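Local atomic coordinates of shikimate dehydrogenase (NADP(+)) (Thermotoga maritima, PDB entry 3U62), a protein that probably catalyses the reversible NADPH-linked reduction of 3-dehydroshikimate to shikimate, the fourth step of the pathway to chorismate and the aromatic amino acids. Residues L160-T174 / V185-V199. Sequence-based numbering, arbitrary orientation.
Sequences LDEVVKKAKSLFNTT and VSDDSLKNLSLVYDV
Asp161 reaches from helix 160-165 to the start of helix 187-190, its CG swung anti to the backbone N (chi1 -169°). OD2 takes the Ser186 hydroxyl on its syn lone pair, OG to OD2 2.6 Å, and the Ser186 amide from above the carboxylate plane. Ser189 OG lies 2.7 Å from the same OD2, while Ser186 OG N-caps the second helix by accepting from Ser189 N. With an alanine for Asp161, the Ser186 amide and hydroxyl would probably lose their shared acceptor, and the capping serine part of its hold. One helical turn on, the Lys165 chain, bent at chi2, brings NZ to the Asp188 carboxylate in a salt bridge with weak hydrogen bonds, which Lys191 joins weakly.

Between helices and strands, Leu193 CD1 wedges against Val164 CG1 and Leu170 CB, each at 3.8 Å. Strands 169-172 and 195-198 then run parallel, 8° apart, the Tyr197 amide meeting Leu170 O at 2.7 Å. On the face covered by helix 118-129, Phe171 and Tyr197 form an offset stack, planes tilted by 26°, with Tyr197 CB over the phenyl face, 3.8 Å from its centroid; the Tyr197 hydroxyl is hydrogen-bonded to that of Ser101. Neighbouring parallel strands joined through a helix make a beta-alpha-beta unit of the Rossmann-type domain, whose strand ends lead to Val199, predicted to bind NADP(+), and Thr174, beside Gly115 and Arg140 of that predicted site.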
ATOM      1  N   LEU A 160     -10.528 -13.160  13.337  1.00 10.06           N
ATOM      2  CA  LEU A 160      -9.883 -11.855  13.528  1.00 10.11           C
ATOM      3  C   LEU A 160      -9.980 -11.342  14.963  1.00 10.19           C
ATOM      4  O   LEU A 160      -8.976 -10.946  15.556  1.00 11.17           O
ATOM      5  CB  LEU A 160     -10.431 -10.805  12.551  1.00  9.87           C
ATOM      6  CG  LEU A 160      -9.794  -9.408  12.618  1.00  9.80           C
ATOM      7  CD1 LEU A 160      -8.325  -9.456  12.199  1.00  9.62           C
ATOM      8  CD2 LEU A 160     -10.555  -8.430  11.737  1.00 10.30           C
ATOM      9  N   ASP A 161     -11.191 -11.361  15.510  1.00 10.74           N
ATOM     10  CA  ASP A 161     -11.449 -10.860  16.854  1.00 10.59           C
ATOM     11  C   ASP A 161     -10.598 -11.564  17.918  1.00 10.36           C
ATOM     12  O   ASP A 161     -10.003 -10.906  18.775  1.00 10.70           O
ATOM     13  CB  ASP A 161     -12.941 -10.979  17.175  1.00 10.22           C
ATOM     14  CG  ASP A 161     -13.331 -10.246  18.443  1.00 12.37           C
ATOM     15  OD1 ASP A 161     -14.302 -10.679  19.098  1.00 16.85           O
ATOM     16  OD2 ASP A 161     -12.673  -9.237  18.792  1.00 11.97           O
ATOM     17  N   GLU A 162     -10.538 -12.895  17.848  1.00 11.06           N
ATOM     18  CA  GLU A 162      -9.749 -13.694  18.791  1.00 13.92           C
ATOM     19  C   GLU A 162      -8.251 -13.466  18.640  1.00 12.70           C
ATOM     20  O   GLU A 162      -7.533 -13.376  19.641  1.00 13.23           O
ATOM     21  CB  GLU A 162     -10.020 -15.185  18.608  1.00 17.60           C
ATOM     22  CG  GLU A 162     -11.416 -15.647  18.955  1.00 26.98           C
ATOM     23  CD  GLU A 162     -11.750 -16.960  18.258  1.00 27.89           C
ATOM     24  OE1 GLU A 162     -10.985 -17.951  18.397  1.00 34.27           O
ATOM     25  OE2 GLU A 162     -12.789 -17.006  17.567  1.00 31.91           O
ATOM     26  N   VAL A 163      -7.777 -13.391  17.395  1.00 10.81           N
ATOM     27  CA  VAL A 163      -6.337 -13.281  17.147  1.00 11.99           C
ATOM     28  C   VAL A 163      -5.779 -11.899  17.507  1.00 11.19           C
ATOM     29  O   VAL A 163      -4.650 -11.795  17.994  1.00 11.54           O
ATOM     30  CB  VAL A 163      -5.918 -13.696  15.699  1.00 15.26           C
ATOM     31  CG1 VAL A 163      -6.283 -15.154  15.422  1.00 15.67           C
ATOM     32  CG2 VAL A 163      -6.524 -12.772  14.653  1.00 16.82           C
ATOM     33  N   VAL A 164      -6.573 -10.852  17.279  1.00 10.10           N
ATOM     34  CA  VAL A 164      -6.167  -9.484  17.620  1.00  9.86           C
ATOM     35  C   VAL A 164      -6.020  -9.318  19.138  1.00 10.85           C
ATOM     36  O   VAL A 164      -5.135  -8.596  19.606  1.00 10.58           O
ATOM     37  CB  VAL A 164      -7.133  -8.420  17.023  1.00  9.17           C
ATOM     38  CG1 VAL A 164      -6.859  -7.030  17.593  1.00 10.50           C
ATOM     39  CG2 VAL A 164      -7.014  -8.388  15.508  1.00 10.39           C
ATOM     40  N   LYS A 165      -6.873 -10.008  19.894  1.00 11.12           N
ATOM     41  CA  LYS A 165      -6.805 -10.013  21.356  1.00 12.63           C
ATOM     42  C   LYS A 165      -5.427 -10.456  21.872  1.00 13.07           C
ATOM     43  O   LYS A 165      -4.969  -9.985  22.916  1.00 14.73           O
ATOM     44  CB  LYS A 165      -7.913 -10.907  21.930  1.00 13.92           C
ATOM     45  CG  LYS A 165      -7.973 -10.998  23.456  1.00 16.96           C
ATOM     46  CD  LYS A 165      -8.388  -9.680  24.100  1.00 19.05           C
ATOM     47  CE  LYS A 165      -8.375  -9.787  25.615  1.00 20.52           C
ATOM     48  NZ  LYS A 165      -8.724  -8.496  26.270  1.00 24.17           N
ATOM     49  N   LYS A 166      -4.772 -11.348  21.127  1.00 12.25           N
ATOM     50  CA  LYS A 166      -3.464 -11.895  21.506  1.00 13.26           C
ATOM     51  C   LYS A 166      -2.284 -11.151  20.867  1.00 11.77           C
ATOM     52  O   LYS A 166      -1.126 -11.546  21.035  1.00 13.87           O
ATOM     53  CB  LYS A 166      -3.395 -13.387  21.155  1.00 15.72           C
ATOM     54  CG  LYS A 166      -4.345 -14.270  21.956  1.00 19.45           C
ATOM     55  CD  LYS A 166      -4.147 -15.755  21.647  1.00 28.57           C
ATOM     56  CE  LYS A 166      -5.041 -16.596  22.590  1.00 32.47           C
ATOM     57  NZ  LYS A 166      -4.844 -18.059  22.385  1.00 35.90           N
ATOM     58  N   ALA A 167      -2.586 -10.070  20.150  1.00 11.00           N
ATOM     59  CA  ALA A 167      -1.577  -9.328  19.394  1.00  9.68           C
ATOM     60  C   ALA A 167      -1.292  -7.947  19.979  1.00 10.20           C
ATOM     61  O   ALA A 167      -2.017  -7.471  20.857  1.00 10.94           O
ATOM     62  CB  ALA A 167      -1.998  -9.209  17.939  1.00 10.44           C
ATOM     63  N   LYS A 168      -0.234  -7.311  19.480  1.00  8.97           N
ATOM     64  CA  LYS A 168       0.146  -5.969  19.919  1.00  8.93           C
ATOM     65  C   LYS A 168       0.078  -4.929  18.800  1.00  8.36           C
ATOM     66  O   LYS A 168      -0.012  -3.730  19.073  1.00  8.43           O
ATOM     67  CB  LYS A 168       1.538  -5.978  20.558  1.00 10.73           C
ATOM     68  CG  LYS A 168       1.596  -6.697  21.897  1.00 14.62           C
ATOM     69  CD  LYS A 168       2.860  -6.351  22.662  1.00 15.55           C
ATOM     70  CE  LYS A 168       2.920  -7.095  23.985  1.00 22.58           C
ATOM     71  NZ  LYS A 168       4.059  -6.633  24.831  1.00 25.49           N
ATOM     72  N   SER A 169       0.119  -5.385  17.550  1.00  7.77           N
ATOM     73  CA  SER A 169      -0.019  -4.494  16.395  1.00  7.74           C
ATOM     74  C   SER A 169      -1.009  -5.047  15.379  1.00  7.24           C
ATOM     75  O   SER A 169      -1.082  -6.260  15.166  1.00  9.14           O
ATOM     76  CB  SER A 169       1.335  -4.256  15.724  1.00  8.58           C
ATOM     77  OG  SER A 169       2.255  -3.656  16.623  1.00  8.70           O
ATOM     78  N   LEU A 170      -1.766  -4.146  14.756  1.00  7.93           N
ATOM     79  CA  LEU A 170      -2.743  -4.511  13.734  1.00  7.41           C
ATOM     80  C   LEU A 170      -2.578  -3.654  12.480  1.00  7.21           C
ATOM     81  O   LEU A 170      -2.536  -2.424  12.557  1.00  7.49           O
ATOM     82  CB  LEU A 170      -4.170  -4.376  14.282  1.00  8.34           C
ATOM     83  CG  LEU A 170      -5.352  -4.588  13.327  1.00  8.97           C
ATOM     84  CD1 LEU A 170      -5.445  -6.037  12.870  1.00  9.13           C
ATOM     85  CD2 LEU A 170      -6.651  -4.156  13.979  1.00  9.21           C
ATOM     86  N   PHE A 171      -2.485  -4.322  11.332  1.00  6.82           N
ATOM     87  CA  PHE A 171      -2.417  -3.668  10.029  1.00  6.69           C
ATOM     88  C   PHE A 171      -3.627  -4.072   9.195  1.00  8.00           C
ATOM     89  O   PHE A 171      -3.834  -5.264   8.946  1.00  9.66           O
ATOM     90  CB  PHE A 171      -1.150  -4.091   9.270  1.00  7.52           C
ATOM     91  CG  PHE A 171       0.128  -3.494   9.801  1.00  7.37           C
ATOM     92  CD1 PHE A 171       0.681  -3.941  10.997  1.00  8.99           C
ATOM     93  CD2 PHE A 171       0.802  -2.514   9.080  1.00  8.92           C
ATOM     94  CE1 PHE A 171       1.870  -3.401  11.484  1.00 10.21           C
ATOM     95  CE2 PHE A 171       1.994  -1.967   9.560  1.00  8.03           C
ATOM     96  CZ  PHE A 171       2.527  -2.413  10.763  1.00  9.11           C
ATOM     97  N   ASN A 172      -4.429  -3.098   8.768  1.00  8.08           N
ATOM     98  CA  ASN A 172      -5.402  -3.359   7.714  1.00  7.50           C
ATOM     99  C   ASN A 172      -4.786  -3.039   6.363  1.00  7.74           C
ATOM    100  O   ASN A 172      -4.317  -1.919   6.140  1.00  9.36           O
ATOM    101  CB  ASN A 172      -6.695  -2.558   7.884  1.00  8.36           C
ATOM    102  CG  ASN A 172      -7.615  -2.686   6.673  1.00  9.14           C
ATOM    103  OD1 ASN A 172      -7.971  -1.696   6.034  1.00 13.82           O
ATOM    104  ND2 ASN A 172      -7.986  -3.921   6.338  1.00  7.05           N
ATOM    105  N   THR A 173      -4.789  -4.020   5.466  1.00  8.10           N
ATOM    106  CA  THR A 173      -4.248  -3.831   4.118  1.00  8.96           C
ATOM    107  C   THR A 173      -5.320  -4.015   3.039  1.00 10.78           C
ATOM    108  O   THR A 173      -5.033  -3.920   1.841  1.00 10.94           O
ATOM    109  CB  THR A 173      -3.047  -4.765   3.828  1.00  9.45           C
ATOM    110  OG1 THR A 173      -3.516  -6.105   3.623  1.00  9.92           O
ATOM    111  CG2 THR A 173      -2.042  -4.745   4.977  1.00  8.87           C
ATOM    112  N   THR A 174      -6.553  -4.272   3.474  1.00  9.77           N
ATOM    113  CA  THR A 174      -7.681  -4.480   2.567  1.00 10.95           C
ATOM    114  C   THR A 174      -8.368  -3.159   2.231  1.00 12.09           C
ATOM    115  O   THR A 174      -8.005  -2.102   2.757  1.00 12.62           O
ATOM    116  CB  THR A 174      -8.743  -5.432   3.174  1.00 11.63           C
ATOM    117  OG1 THR A 174      -9.422  -4.772   4.253  1.00 12.05           O
ATOM    118  CG2 THR A 174      -8.108  -6.717   3.685  1.00 11.97           C
ATOM    119  N   VAL A 185     -13.852  -6.981  14.613  1.00 10.17           N
ATOM    120  CA  VAL A 185     -12.938  -6.939  15.752  1.00 10.19           C
ATOM    121  C   VAL A 185     -13.513  -6.043  16.856  1.00  9.68           C
ATOM    122  O   VAL A 185     -14.005  -4.944  16.586  1.00 11.16           O
ATOM    123  CB  VAL A 185     -11.492  -6.517  15.329  1.00 10.95           C
ATOM    124  CG1 VAL A 185     -11.472  -5.133  14.671  1.00 10.72           C
ATOM    125  CG2 VAL A 185     -10.524  -6.582  16.510  1.00 10.71           C
ATOM    126  N   SER A 186     -13.458  -6.536  18.091  1.00 10.01           N
ATOM    127  CA  SER A 186     -14.088  -5.878  19.233  1.00  9.23           C
ATOM    128  C   SER A 186     -13.222  -4.786  19.853  1.00 10.18           C
ATOM    129  O   SER A 186     -12.009  -4.740  19.630  1.00  9.66           O
ATOM    130  CB  SER A 186     -14.440  -6.913  20.306  1.00  9.41           C
ATOM    131  OG  SER A 186     -13.261  -7.601  20.757  1.00 10.09           O
ATOM    132  N   ASP A 187     -13.861  -3.918  20.637  1.00 10.19           N
ATOM    133  CA  ASP A 187     -13.161  -2.921  21.447  1.00 10.11           C
ATOM    134  C   ASP A 187     -12.178  -3.594  22.398  1.00 10.56           C
ATOM    135  O   ASP A 187     -11.046  -3.134  22.555  1.00 10.98           O
ATOM    136  CB  ASP A 187     -14.159  -2.090  22.259  1.00 10.41           C
ATOM    137  CG  ASP A 187     -14.947  -1.112  21.407  1.00 14.14           C
ATOM    138  OD1 ASP A 187     -14.819  -1.144  20.163  1.00 17.63           O
ATOM    139  OD2 ASP A 187     -15.701  -0.302  21.987  1.00 19.31           O
ATOM    140  N   ASP A 188     -12.625  -4.683  23.025  1.00 10.10           N
ATOM    141  CA  ASP A 188     -11.802  -5.461  23.951  1.00 10.46           C
ATOM    142  C   ASP A 188     -10.504  -5.950  23.304  1.00 10.56           C
ATOM    143  O   ASP A 188      -9.445  -5.922  23.933  1.00 11.54           O
ATOM    144  CB  ASP A 188     -12.597  -6.650  24.502  1.00 12.66           C
ATOM    145  CG  ASP A 188     -11.790  -7.500  25.470  1.00 12.52           C
ATOM    146  OD1 ASP A 188     -11.585  -8.698  25.180  1.00 15.72           O
ATOM    147  OD2 ASP A 188     -11.354  -6.971  26.516  1.00 15.83           O
ATOM    148  N   SER A 189     -10.596  -6.399  22.054  1.00 10.39           N
ATOM    149  CA  SER A 189      -9.431  -6.883  21.316  1.00 10.04           C
ATOM    150  C   SER A 189      -8.516  -5.746  20.855  1.00  9.56           C
ATOM    151  O   SER A 189      -7.291  -5.895  20.847  1.00 11.49           O
ATOM    152  CB  SER A 189      -9.865  -7.734  20.119  1.00 10.19           C
ATOM    153  OG  SER A 189     -10.595  -8.878  20.543  1.00 10.74           O
ATOM    154  N   LEU A 190      -9.116  -4.616  20.483  1.00  8.74           N
ATOM    155  CA  LEU A 190      -8.364  -3.462  19.990  1.00  8.93           C
ATOM    156  C   LEU A 190      -7.674  -2.661  21.091  1.00 11.78           C
ATOM    157  O   LEU A 190      -6.585  -2.126  20.874  1.00 11.44           O
ATOM    158  CB  LEU A 190      -9.278  -2.519  19.199  1.00  9.61           C
ATOM    159  CG  LEU A 190      -9.848  -2.960  17.847  1.00 10.72           C
ATOM    160  CD1 LEU A 190     -10.967  -2.024  17.420  1.00 13.12           C
ATOM    161  CD2 LEU A 190      -8.765  -3.015  16.779  1.00 12.50           C
ATOM    162  N   LYS A 191      -8.308  -2.582  22.259  1.00 12.53           N
ATOM    163  CA  LYS A 191      -7.935  -1.603  23.295  1.00 15.36           C
ATOM    164  C   LYS A 191      -6.473  -1.628  23.735  1.00 17.24           C
ATOM    165  O   LYS A 191      -5.890  -0.577  24.008  1.00 19.53           O
ATOM    166  CB  LYS A 191      -8.859  -1.713  24.518  1.00 17.10           C
ATOM    167  CG  LYS A 191      -8.686  -2.988  25.339  1.00 16.09           C
ATOM    168  CD  LYS A 191      -9.639  -3.038  26.517  1.00 21.49           C
ATOM    169  CE  LYS A 191      -9.394  -4.285  27.355  1.00 23.08           C
ATOM    170  NZ  LYS A 191     -10.380  -4.417  28.467  1.00 26.41           N
ATOM    171  N   ASN A 192      -5.885  -2.820  23.801  1.00 16.08           N
ATOM    172  CA  ASN A 192      -4.527  -2.975  24.309  1.00 17.65           C
ATOM    173  C   ASN A 192      -3.461  -3.117  23.227  1.00 16.22           C
ATOM    174  O   ASN A 192      -2.301  -3.409  23.533  1.00 16.53           O
ATOM    175  CB  ASN A 192      -4.453  -4.150  25.285  1.00 19.41           C
ATOM    176  CG  ASN A 192      -5.116  -3.840  26.616  1.00 20.23           C
ATOM    177  OD1 ASN A 192      -5.223  -2.682  27.025  1.00 20.54           O
ATOM    178  ND2 ASN A 192      -5.558  -4.885  27.307  1.00 22.32           N
ATOM    179  N   LEU A 193      -3.849  -2.911  21.971  1.00 12.26           N
ATOM    180  CA  LEU A 193      -2.873  -2.818  20.892  1.00 10.63           C
ATOM    181  C   LEU A 193      -2.020  -1.570  21.094  1.00 10.54           C
ATOM    182  O   LEU A 193      -2.499  -0.561  21.624  1.00 11.51           O
ATOM    183  CB  LEU A 193      -3.562  -2.755  19.527  1.00 10.66           C
ATOM    184  CG  LEU A 193      -4.360  -3.968  19.032  1.00 10.16           C
ATOM    185  CD1 LEU A 193      -5.186  -3.586  17.819  1.00  9.16           C
ATOM    186  CD2 LEU A 193      -3.458  -5.156  18.712  1.00 11.34           C
ATOM    187  N   SER A 194      -0.762  -1.642  20.675  1.00  8.61           N
ATOM    188  CA  SER A 194       0.120  -0.479  20.705  1.00  8.62           C
ATOM    189  C   SER A 194       0.170   0.229  19.351  1.00  7.57           C
ATOM    190  O   SER A 194       0.563   1.395  19.271  1.00  8.44           O
ATOM    191  CB  SER A 194       1.529  -0.871  21.161  1.00 12.11           C
ATOM    192  OG  SER A 194       2.102  -1.840  20.285  1.00 19.75           O
ATOM    193  N   LEU A 195      -0.229  -0.479  18.297  1.00  7.69           N
ATOM    194  CA  LEU A 195      -0.268   0.086  16.950  1.00  7.02           C
ATOM    195  C   LEU A 195      -1.491  -0.374  16.167  1.00  6.70           C
ATOM    196  O   LEU A 195      -1.763  -1.572  16.064  1.00  7.18           O
ATOM    197  CB  LEU A 195       1.013  -0.261  16.176  1.00  7.87           C
ATOM    198  CG  LEU A 195       1.092   0.081  14.678  1.00  7.38           C
ATOM    199  CD1 LEU A 195       1.137   1.586  14.436  1.00  8.64           C
ATOM    200  CD2 LEU A 195       2.293  -0.597  14.038  1.00  9.03           C
ATOM    201  N   VAL A 196      -2.229   0.595  15.631  1.00  6.35           N
ATOM    202  CA  VAL A 196      -3.263   0.333  14.635  1.00  6.74           C
ATOM    203  C   VAL A 196      -2.864   1.071  13.360  1.00  7.09           C
ATOM    204  O   VAL A 196      -2.729   2.298  13.351  1.00  7.42           O
ATOM    205  CB  VAL A 196      -4.671   0.766  15.116  1.00  7.55           C
ATOM    206  CG1 VAL A 196      -5.681   0.724  13.969  1.00  7.92           C
ATOM    207  CG2 VAL A 196      -5.140  -0.119  16.268  1.00  8.46           C
ATOM    208  N   TYR A 197      -2.661   0.303  12.295  1.00  6.95           N
ATOM    209  CA  TYR A 197      -2.159   0.822  11.034  1.00  7.22           C
ATOM    210  C   TYR A 197      -3.152   0.474   9.935  1.00  8.20           C
ATOM    211  O   TYR A 197      -3.542  -0.685   9.785  1.00  8.98           O
ATOM    212  CB  TYR A 197      -0.789   0.200  10.746  1.00  7.83           C
ATOM    213  CG  TYR A 197       0.022   0.838   9.633  1.00  8.10           C
ATOM    214  CD1 TYR A 197       1.185   1.555   9.919  1.00  8.82           C
ATOM    215  CD2 TYR A 197      -0.346   0.691   8.294  1.00  8.65           C
ATOM    216  CE1 TYR A 197       1.947   2.128   8.902  1.00  7.88           C
ATOM    217  CE2 TYR A 197       0.406   1.261   7.272  1.00  8.04           C
ATOM    218  CZ  TYR A 197       1.550   1.977   7.583  1.00  7.64           C
ATOM    219  OH  TYR A 197       2.294   2.541   6.574  1.00  8.22           O
ATOM    220  N   ASP A 198      -3.568   1.481   9.177  1.00  8.52           N
ATOM    221  CA  ASP A 198      -4.496   1.277   8.073  1.00  9.73           C
ATOM    222  C   ASP A 198      -3.876   1.841   6.803  1.00 10.98           C
ATOM    223  O   ASP A 198      -3.460   3.000   6.775  1.00 13.39           O
ATOM    224  CB  ASP A 198      -5.834   1.963   8.373  1.00 10.61           C
ATOM    225  CG  ASP A 198      -6.997   1.361   7.598  1.00 11.89           C
ATOM    226  OD1 ASP A 198      -6.804   0.926   6.442  1.00 11.93           O
ATOM    227  OD2 ASP A 198      -8.120   1.330   8.149  1.00 12.74           O
ATOM    228  N   VAL A 199      -3.802   1.019   5.758  1.00  9.64           N
ATOM    229  CA  VAL A 199      -3.231   1.461   4.483  1.00 11.05           C
ATOM    230  C   VAL A 199      -4.154   2.442   3.760  1.00 12.36           C
ATOM    231  O   VAL A 199      -3.722   3.146   2.841  1.00 12.53           O
ATOM    232  CB  VAL A 199      -2.867   0.279   3.535  1.00 10.90           C
ATOM    233  CG1 VAL A 199      -1.885  -0.679   4.212  1.00  9.86           C
ATOM    234  CG2 VAL A 199      -4.122  -0.457   3.057  1.00 12.49           C
TER
HETATM  235  O   HOH W   1      -4.711  -6.643  21.773  1.00 22.78           O
HETATM  236  O   HOH W   2       3.552  -1.741  17.966  1.00 11.27           O